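Local coordinates for Ycf54 protein (Thermosynechococcus elongatus, PDB 3HZE) that is of unknown function but probably supports the oxidative cyclase step of chlorophyll biosynthesis, at residues Y5-S10 and Q74-L79. Sequence-based numbering, arbitrary orientation.
Sequences YYILAS and QFIQWL
A backbone bond of 2.8 Å from Trp78 N to Gln74 O belongs to the helical turn that presents Ile76 and, three residues on, Leu79 to Tyr5 and Ile7 of the strand. No hydrogen bond crosses between the two segments; the join is made by apolar side chains. Ile76 lies over the strand backbone between Tyr5 and Ile7. Its CG1 branch meets Tyr5 CB at 3.6 Å and lies equally near the carbonyl oxygen of Tyr5, while the ring of Tyr5 leads away from segment 74-79. The other branch, CG2, comes down on Tyr6 C at 3.7 Å and touches Ile7 CG2 at the same separation. Ile7 sets CG1 between its backbone N and carbonyl carbon (chi1 52°), with CD1 carried on to Leu79. There the two chains cross at about a right angle, Ile7 CD1 lying 3.6 Å from Leu79 CD1 and 3.8 Å from Leu79 CB. An alanine at Ile76 would probably open a gap above the Tyr5–Tyr6 peptide and take from Ile7 CG2 its nearest side-chain partner on the helix. Neighbouring strands extend the apolar layer: Ile68 touches both Ile7 and Leu79, and Met88 touches Ile76. Tyr6 points to the other side of the sheet, where its hydroxyl is hydrogen-bonded to Gln57. The helix segment runs at 21° to strand segment 5-10, their axes 7.7 Å apart. Helix 73-83 links strands 65-70 and 87-92, which flank strand 3-10 and run antiparallel to it, so the packing is that of a split beta-alpha-beta unit in an alpha+beta fold with an antiparallel sheet.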
loop_
_atom_site.group_PDB
_atom_site.type_symbol
_atom_site.label_atom_id
_atom_site.label_comp_id
_atom_site.label_asym_id
_atom_site.label_seq_id
_atom_site.Cartn_x
_atom_site.Cartn_y
_atom_site.Cartn_z
ATOM N N TYR A 5 -2.760 -6.848 3.736
ATOM C CA TYR A 5 -1.868 -7.232 2.646
ATOM C C TYR A 5 -1.396 -5.935 2.004
ATOM O O TYR A 5 -2.119 -4.933 2.020
ATOM C CB TYR A 5 -2.627 -8.087 1.632
ATOM C CG TYR A 5 -3.258 -9.309 2.255
ATOM C CD1 TYR A 5 -2.524 -10.477 2.442
ATOM C CD2 TYR A 5 -4.578 -9.282 2.703
ATOM C CE1 TYR A 5 -3.090 -11.596 3.065
ATOM C CE2 TYR A 5 -5.155 -10.392 3.332
ATOM C CZ TYR A 5 -4.403 -11.546 3.508
ATOM O OH TYR A 5 -4.966 -12.643 4.128
ATOM N N TYR A 6 -0.199 -5.930 1.430
ATOM C CA TYR A 6 0.288 -4.686 0.849
ATOM C C TYR A 6 1.338 -4.848 -0.229
ATOM O O TYR A 6 2.030 -5.862 -0.291
ATOM C CB TYR A 6 0.892 -3.822 1.959
ATOM C CG TYR A 6 2.172 -4.416 2.525
ATOM C CD1 TYR A 6 3.393 -4.251 1.872
ATOM C CD2 TYR A 6 2.146 -5.206 3.674
ATOM C CE1 TYR A 6 4.561 -4.868 2.353
ATOM C CE2 TYR A 6 3.299 -5.821 4.160
ATOM C CZ TYR A 6 4.501 -5.648 3.494
ATOM O OH TYR A 6 5.632 -6.262 3.977
ATOM N N ILE A 7 1.447 -3.839 -1.085
ATOM C CA ILE A 7 2.506 -3.816 -2.072
ATOM C C ILE A 7 3.304 -2.585 -1.633
ATOM O O ILE A 7 2.734 -1.615 -1.127
ATOM C CB ILE A 7 2.021 -3.620 -3.527
ATOM C CG1 ILE A 7 1.111 -2.399 -3.631
ATOM C CG2 ILE A 7 1.371 -4.902 -4.030
ATOM C CD1 ILE A 7 0.978 -1.868 -5.050
ATOM N N LEU A 8 4.617 -2.636 -1.792
ATOM C CA LEU A 8 5.462 -1.521 -1.401
ATOM C C LEU A 8 6.347 -1.119 -2.574
ATOM O O LEU A 8 6.903 -1.977 -3.244
ATOM C CB LEU A 8 6.335 -1.933 -0.209
ATOM C CG LEU A 8 7.399 -0.962 0.303
ATOM C CD1 LEU A 8 6.730 0.255 0.947
ATOM C CD2 LEU A 8 8.281 -1.694 1.324
ATOM N N ALA A 9 6.463 0.179 -2.834
ATOM C CA ALA A 9 7.312 0.653 -3.927
ATOM C C ALA A 9 7.738 2.092 -3.691
ATOM O O ALA A 9 7.140 2.806 -2.876
ATOM C CB ALA A 9 6.569 0.546 -5.258
ATOM N N SER A 10 8.757 2.528 -4.424
ATOM C CA SER A 10 9.239 3.894 -4.290
ATOM C C SER A 10 8.170 4.824 -4.853
ATOM O O SER A 10 7.406 4.437 -5.742
ATOM C CB SER A 10 10.546 4.074 -5.072
ATOM O OG SER A 10 10.320 3.941 -6.465
ATOM N N GLN A 74 -6.661 -10.506 -2.781
ATOM C CA GLN A 74 -6.656 -10.604 -4.238
ATOM C C GLN A 74 -6.363 -9.279 -4.919
ATOM O O GLN A 74 -5.723 -9.255 -5.964
ATOM C CB GLN A 74 -7.983 -11.176 -4.742
ATOM C CG GLN A 74 -8.090 -12.690 -4.550
ATOM C CD GLN A 74 -7.857 -13.113 -3.110
ATOM O OE1 GLN A 74 -8.596 -12.715 -2.204
ATOM N NE2 GLN A 74 -6.824 -13.926 -2.888
ATOM N N PHE A 75 -6.832 -8.180 -4.333
ATOM C CA PHE A 75 -6.581 -6.867 -4.913
ATOM C C PHE A 75 -5.081 -6.598 -4.908
ATOM O O PHE A 75 -4.530 -6.064 -5.871
ATOM C CB PHE A 75 -7.304 -5.786 -4.109
ATOM C CG PHE A 75 -6.996 -4.393 -4.560
ATOM C CD1 PHE A 75 -7.213 -4.006 -5.881
ATOM C CD2 PHE A 75 -6.469 -3.469 -3.670
ATOM C CE1 PHE A 75 -6.905 -2.707 -6.306
ATOM C CE2 PHE A 75 -6.158 -2.165 -4.086
ATOM C CZ PHE A 75 -6.378 -1.788 -5.405
ATOM N N ILE A 76 -4.425 -6.971 -3.812
ATOM C CA ILE A 76 -2.988 -6.773 -3.682
ATOM C C ILE A 76 -2.251 -7.679 -4.660
ATOM O O ILE A 76 -1.277 -7.261 -5.287
ATOM C CB ILE A 76 -2.528 -7.052 -2.230
ATOM C CG1 ILE A 76 -3.154 -6.013 -1.296
ATOM C CG2 ILE A 76 -1.019 -7.021 -2.128
ATOM C CD1 ILE A 76 -2.799 -4.552 -1.654
ATOM N N GLN A 77 -2.709 -8.921 -4.794
ATOM C CA GLN A 77 -2.072 -9.843 -5.728
ATOM C C GLN A 77 -2.253 -9.305 -7.147
ATOM O O GLN A 77 -1.374 -9.446 -7.991
ATOM C CB GLN A 77 -2.688 -11.246 -5.625
ATOM C CG GLN A 77 -2.551 -11.892 -4.254
ATOM C CD GLN A 77 -3.258 -13.237 -4.170
ATOM O OE1 GLN A 77 -4.401 -13.379 -4.612
ATOM N NE2 GLN A 77 -2.587 -14.227 -3.588
ATOM N N TRP A 78 -3.401 -8.691 -7.408
ATOM C CA TRP A 78 -3.662 -8.126 -8.724
ATOM C C TRP A 78 -2.675 -6.984 -9.004
ATOM O O TRP A 78 -2.119 -6.883 -10.104
ATOM C CB TRP A 78 -5.100 -7.618 -8.797
ATOM C CG TRP A 78 -5.412 -6.896 -10.062
ATOM C CD1 TRP A 78 -5.733 -7.444 -11.270
ATOM C CD2 TRP A 78 -5.411 -5.476 -10.250
ATOM N NE1 TRP A 78 -5.933 -6.452 -12.201
ATOM C CE2 TRP A 78 -5.743 -5.235 -11.600
ATOM C CE3 TRP A 78 -5.162 -4.383 -9.403
ATOM C CZ2 TRP A 78 -5.834 -3.942 -12.128
ATOM C CZ3 TRP A 78 -5.254 -3.099 -9.927
ATOM C CH2 TRP A 78 -5.588 -2.890 -11.278
ATOM N N LEU A 79 -2.458 -6.125 -8.010
ATOM C CA LEU A 79 -1.519 -5.007 -8.171
ATOM C C LEU A 79 -0.109 -5.521 -8.475
ATOM O O LEU A 79 0.590 -4.962 -9.312
ATOM C CB LEU A 79 -1.494 -4.138 -6.902
ATOM C CG LEU A 79 -2.639 -3.129 -6.727
ATOM C CD1 LEU A 79 -2.548 -2.476 -5.351
ATOM C CD2 LEU A 79 -2.557 -2.064 -7.820
#